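Local coordinates for protein alcohol oxidase (Myceliophthora thermophila, PDB 6F74) that binds FAD and probably works as an oxygen-dependent VAO-type flavoprotein oxidase, at residues H246-D258 against V470-K482. Residues are numbered along the deposited sequence; the frame is centred on the assembly and turned at random.
Sequences HGPATHNFGLGAD and VLLVSGGQVFKDK. With FAD (flavin-adenine dinucleotide), chain I.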
# COMPACT_ATOMS: atom_id res chain seq x y z
N HIS A 246 -1.68 -1.06 -7.29
CA HIS A 246 -1.31 -2.07 -8.26
C HIS A 246 -1.92 -3.40 -7.88
O HIS A 246 -2.31 -3.63 -6.75
CB HIS A 246 0.23 -2.22 -8.40
CG HIS A 246 0.90 -2.75 -7.19
ND1 HIS A 246 0.98 -4.10 -6.91
CD2 HIS A 246 1.50 -2.11 -6.16
CE1 HIS A 246 1.57 -4.27 -5.74
NE2 HIS A 246 1.89 -3.07 -5.26
N GLY A 247 -2.01 -4.28 -8.86
CA GLY A 247 -2.57 -5.61 -8.69
C GLY A 247 -2.40 -6.38 -9.98
O GLY A 247 -1.92 -5.82 -10.96
N PRO A 248 -2.82 -7.63 -10.03
CA PRO A 248 -2.63 -8.43 -11.24
C PRO A 248 -3.16 -7.80 -12.56
O PRO A 248 -2.53 -7.98 -13.61
CB PRO A 248 -3.41 -9.71 -10.91
CG PRO A 248 -3.23 -9.86 -9.45
CD PRO A 248 -3.37 -8.44 -8.92
N ALA A 249 -4.29 -7.07 -12.47
CA ALA A 249 -5.01 -6.58 -13.64
C ALA A 249 -4.69 -5.14 -14.10
O ALA A 249 -5.27 -4.67 -15.06
CB ALA A 249 -6.51 -6.76 -13.40
N THR A 250 -3.74 -4.47 -13.45
CA THR A 250 -3.52 -3.03 -13.72
C THR A 250 -2.81 -2.74 -15.05
O THR A 250 -3.17 -1.79 -15.73
CB THR A 250 -2.79 -2.30 -12.57
OG1 THR A 250 -1.53 -2.93 -12.30
CG2 THR A 250 -3.64 -2.28 -11.33
N HIS A 251 -1.81 -3.54 -15.42
CA HIS A 251 -1.23 -3.42 -16.75
C HIS A 251 -2.32 -3.43 -17.83
O HIS A 251 -2.35 -2.60 -18.74
CB HIS A 251 -0.23 -4.54 -17.03
CG HIS A 251 0.19 -4.62 -18.46
ND1 HIS A 251 1.11 -3.76 -19.01
CD2 HIS A 251 -0.27 -5.39 -19.48
CE1 HIS A 251 1.22 -4.00 -20.30
NE2 HIS A 251 0.39 -4.98 -20.62
N ASN A 252 -3.23 -4.38 -17.73
CA ASN A 252 -4.26 -4.56 -18.76
C ASN A 252 -5.35 -3.52 -18.73
O ASN A 252 -5.83 -3.12 -19.79
CB ASN A 252 -4.81 -5.96 -18.68
CG ASN A 252 -3.89 -7.00 -19.27
OD1 ASN A 252 -4.25 -7.54 -20.31
ND2 ASN A 252 -2.73 -7.33 -18.65
N PHE A 253 -5.76 -3.07 -17.53
CA PHE A 253 -6.94 -2.20 -17.40
C PHE A 253 -6.72 -0.84 -16.73
O PHE A 253 -7.65 -0.06 -16.62
CB PHE A 253 -8.00 -2.98 -16.68
CG PHE A 253 -8.38 -4.25 -17.39
CD1 PHE A 253 -9.09 -4.20 -18.60
CD2 PHE A 253 -8.06 -5.48 -16.86
CE1 PHE A 253 -9.43 -5.35 -19.26
CE2 PHE A 253 -8.40 -6.64 -17.53
CZ PHE A 253 -9.08 -6.60 -18.74
N GLY A 254 -5.49 -0.55 -16.31
CA GLY A 254 -5.16 0.72 -15.65
C GLY A 254 -4.92 0.57 -14.16
O GLY A 254 -5.40 -0.36 -13.52
N LEU A 255 -4.18 1.52 -13.61
CA LEU A 255 -3.95 1.55 -12.17
C LEU A 255 -5.25 1.87 -11.44
O LEU A 255 -6.18 2.42 -12.01
CB LEU A 255 -2.89 2.57 -11.76
CG LEU A 255 -1.38 2.24 -11.69
CD1 LEU A 255 -0.72 3.06 -10.61
CD2 LEU A 255 -1.00 0.80 -11.47
N GLY A 256 -5.26 1.54 -10.14
CA GLY A 256 -6.43 1.70 -9.29
C GLY A 256 -6.98 3.12 -9.28
O GLY A 256 -8.17 3.35 -9.38
N ALA A 257 -6.08 4.07 -9.17
CA ALA A 257 -6.45 5.49 -9.21
C ALA A 257 -7.24 5.84 -10.43
O ALA A 257 -8.15 6.65 -10.36
CB ALA A 257 -5.22 6.37 -9.14
N ASP A 258 -6.90 5.24 -11.56
CA ASP A 258 -7.60 5.50 -12.81
C ASP A 258 -8.89 4.71 -13.02
O ASP A 258 -9.59 4.97 -13.97
CB ASP A 258 -6.63 5.36 -14.00
CG ASP A 258 -5.63 6.50 -14.08
OD1 ASP A 258 -5.89 7.59 -13.49
OD2 ASP A 258 -4.59 6.30 -14.75
N VAL A 470 10.08 -7.16 -7.74
CA VAL A 470 9.72 -6.55 -9.02
C VAL A 470 8.19 -6.51 -9.16
O VAL A 470 7.56 -7.55 -9.07
CB VAL A 470 10.29 -7.36 -10.19
CG1 VAL A 470 9.80 -6.81 -11.51
CG2 VAL A 470 11.80 -7.24 -10.18
N LEU A 471 7.62 -5.32 -9.40
CA LEU A 471 6.18 -5.15 -9.60
C LEU A 471 5.93 -4.83 -11.06
O LEU A 471 6.00 -3.68 -11.48
CB LEU A 471 5.65 -4.02 -8.71
CG LEU A 471 5.86 -4.13 -7.20
CD1 LEU A 471 7.31 -3.88 -6.87
CD2 LEU A 471 4.98 -3.10 -6.52
N LEU A 472 5.71 -5.87 -11.86
CA LEU A 472 5.53 -5.67 -13.28
C LEU A 472 4.04 -5.33 -13.47
O LEU A 472 3.23 -6.17 -13.86
CB LEU A 472 5.97 -6.90 -14.05
CG LEU A 472 5.93 -6.80 -15.57
CD1 LEU A 472 6.83 -5.67 -16.09
CD2 LEU A 472 6.33 -8.14 -16.15
N VAL A 473 3.71 -4.09 -13.15
CA VAL A 473 2.31 -3.69 -12.97
C VAL A 473 1.88 -2.49 -13.76
O VAL A 473 0.75 -2.12 -13.68
CB VAL A 473 1.96 -3.46 -11.48
CG1 VAL A 473 2.21 -4.72 -10.67
CG2 VAL A 473 2.76 -2.31 -10.90
N SER A 474 2.77 -1.87 -14.52
CA SER A 474 2.42 -0.72 -15.32
C SER A 474 2.61 -1.13 -16.78
O SER A 474 2.50 -2.32 -17.08
CB SER A 474 3.22 0.50 -14.91
OG SER A 474 2.92 1.64 -15.71
N GLY A 475 2.86 -0.18 -17.67
CA GLY A 475 2.83 -0.45 -19.09
C GLY A 475 1.40 -0.56 -19.57
O GLY A 475 0.47 -0.28 -18.83
N GLY A 476 1.21 -0.96 -20.82
CA GLY A 476 -0.13 -1.20 -21.40
C GLY A 476 -1.11 -0.07 -21.16
O GLY A 476 -0.90 1.06 -21.61
N GLN A 477 -2.21 -0.36 -20.46
CA GLN A 477 -3.29 0.62 -20.29
C GLN A 477 -2.85 1.76 -19.37
O GLN A 477 -3.31 2.89 -19.53
CB GLN A 477 -4.56 -0.04 -19.77
CG GLN A 477 -5.82 0.83 -19.78
CD GLN A 477 -6.20 1.29 -21.17
OE1 GLN A 477 -6.24 0.49 -22.11
NE2 GLN A 477 -6.45 2.59 -21.31
N VAL A 478 -1.92 1.50 -18.46
CA VAL A 478 -1.39 2.54 -17.58
C VAL A 478 -0.68 3.62 -18.40
O VAL A 478 -0.81 4.82 -18.10
CB VAL A 478 -0.45 2.01 -16.48
CG1 VAL A 478 -0.04 3.13 -15.53
CG2 VAL A 478 -1.11 0.89 -15.68
N PHE A 479 0.05 3.19 -19.43
CA PHE A 479 0.70 4.11 -20.37
C PHE A 479 -0.37 4.86 -21.17
O PHE A 479 -0.36 6.09 -21.25
CB PHE A 479 1.63 3.33 -21.32
CG PHE A 479 2.96 2.91 -20.71
CD1 PHE A 479 3.26 3.11 -19.36
CD2 PHE A 479 3.90 2.27 -21.50
CE1 PHE A 479 4.48 2.72 -18.83
CE2 PHE A 479 5.13 1.86 -20.97
CZ PHE A 479 5.42 2.09 -19.64
N LYS A 480 -1.29 4.12 -21.74
CA LYS A 480 -2.38 4.71 -22.49
C LYS A 480 -3.15 5.77 -21.70
O LYS A 480 -3.47 6.82 -22.24
CB LYS A 480 -3.33 3.63 -22.99
CG LYS A 480 -4.53 4.17 -23.74
CD LYS A 480 -5.04 3.17 -24.75
CE LYS A 480 -6.33 3.63 -25.42
NZ LYS A 480 -6.55 2.77 -26.60
N ASP A 481 -3.38 5.52 -20.40
CA ASP A 481 -4.20 6.40 -19.57
C ASP A 481 -3.51 7.74 -19.27
O ASP A 481 -4.03 8.55 -18.54
CB ASP A 481 -4.59 5.71 -18.26
CG ASP A 481 -5.61 4.60 -18.44
OD1 ASP A 481 -6.27 4.55 -19.49
OD2 ASP A 481 -5.75 3.77 -17.51
N LYS A 482 -2.31 7.96 -19.81
CA LYS A 482 -1.76 9.29 -19.89
C LYS A 482 -2.66 10.28 -20.62
O LYS A 482 -2.64 11.48 -20.29
CB LYS A 482 -0.39 9.24 -20.58
CG LYS A 482 0.24 10.61 -20.78
CD LYS A 482 0.88 10.85 -22.18
CE LYS A 482 2.41 10.75 -22.18
NZ LYS A 482 3.03 12.07 -21.79
PA FAD I . -5.34 2.48 6.08
O1A FAD I . -4.14 2.29 7.00
O2A FAD I . -6.69 2.25 6.70
O5B FAD I . -5.25 3.95 5.50
C5B FAD I . -4.18 4.29 4.66
C4B FAD I . -4.15 5.80 4.49
O4B FAD I . -5.35 6.15 3.81
C3B FAD I . -4.15 6.62 5.75
O3B FAD I . -3.50 7.86 5.45
C2B FAD I . -5.60 6.93 6.00
O2B FAD I . -5.86 8.18 6.64
C1B FAD I . -6.15 7.00 4.60
N9A FAD I . -7.55 6.59 4.43
C8A FAD I . -8.04 5.35 4.53
N7A FAD I . -9.36 5.33 4.27
C5A FAD I . -9.71 6.58 3.98
C6A FAD I . -10.97 7.22 3.60
N6A FAD I . -12.06 6.43 3.51
N1A FAD I . -10.95 8.56 3.39
C2A FAD I . -9.81 9.29 3.51
N3A FAD I . -8.61 8.75 3.84
C4A FAD I . -8.52 7.42 4.07
N1 FAD I . -0.90 -2.16 -2.25
C2 FAD I . -0.89 -2.45 -3.57
O2 FAD I . -0.82 -1.50 -4.40
N3 FAD I . -0.99 -3.71 -4.02
C4 FAD I . -1.07 -4.77 -3.20
O4 FAD I . -1.14 -5.95 -3.63
C4X FAD I . -1.06 -4.54 -1.74
N5 FAD I . -1.13 -5.57 -0.87
C5X FAD I . -1.13 -5.32 0.47
C6 FAD I . -1.22 -6.39 1.36
C7 FAD I . -1.24 -6.20 2.73
C7M FAD I . -1.32 -7.47 3.54
C8 FAD I . -1.20 -4.81 3.27
C8M FAD I . -1.27 -4.51 4.76
C9 FAD I . -1.08 -3.74 2.39
C9A FAD I . -1.06 -3.93 1.00
N10 FAD I . -0.98 -2.86 0.06
C10 FAD I . -0.97 -3.14 -1.31
C1' FAD I . -0.81 -1.44 0.48
C2' FAD I . -2.00 -0.54 0.53
O2' FAD I . -2.23 -0.07 -0.80
C3' FAD I . -1.68 0.67 1.41
O3' FAD I . -1.16 0.26 2.69
C4' FAD I . -2.89 1.57 1.60
O4' FAD I . -2.53 2.69 2.42
C5' FAD I . -4.05 0.81 2.22
O5' FAD I . -5.17 1.66 2.37
P FAD I . -6.12 1.26 3.57
O1P FAD I . -6.44 -0.21 3.50
O2P FAD I . -7.23 2.26 3.58
O3P FAD I . -5.11 1.50 4.81
O HOH W 1 -4.06 3.64 -15.55
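His246 leaves the flavin-binding backbone and runs over Val473 to Leu471. Its CB rests on Val473 CG2 at 3.6 Å. CG sits between the backbone N and the carbonyl carbon (chi1 67°), which sets one imidazole face against N3 and O2 of the flavin. ND1 lies 4.0 Å from Val473 CG1 and is hydrogen-bonded to Tyr352 OH. CD2 comes within 3.0 Å of FAD O2. FAD N3 lies over the same face, toward the rim, 3.1 Å from CE1. Leu471 CD2 covers the opposite face in a CH-pi contact, 3.6 Å from the ring centroid, and NE2 is hydrogen-bonded to Glu543. The backbone of His246 also grips the pyrimidine edge of the flavin: N donates to FAD O2 and O accepts from FAD N3. With only a methyl group in place of the imidazole, as in an alanine, Leu471 CD2 and the flavin would probably lose the ring between them, and Tyr352 and Glu543 this partner.

Farther along, Thr250 OG1 donates to a lone pair of Val473 O at 2.8 Å. His251 ND1 donates to Ser474 O, which lies near the ring plane. Gln477 N closes on His251 O at 2.8 Å, joining the start of helix 477-480 to helix 250-253. Asp258 and Asp481 share a water, which donates to OD2 of each and accepts from Leu255 N. Ser487 OG and Arg288 hold Asp258 OD1, and Arg494 holds OD2; these arginines probably offset the two carboxylates.

The contact thus ties the FAD-binding region to the end of strand 467-472, which runs between strands 349-356 and 498-503 in the seven-stranded antiparallel sheet.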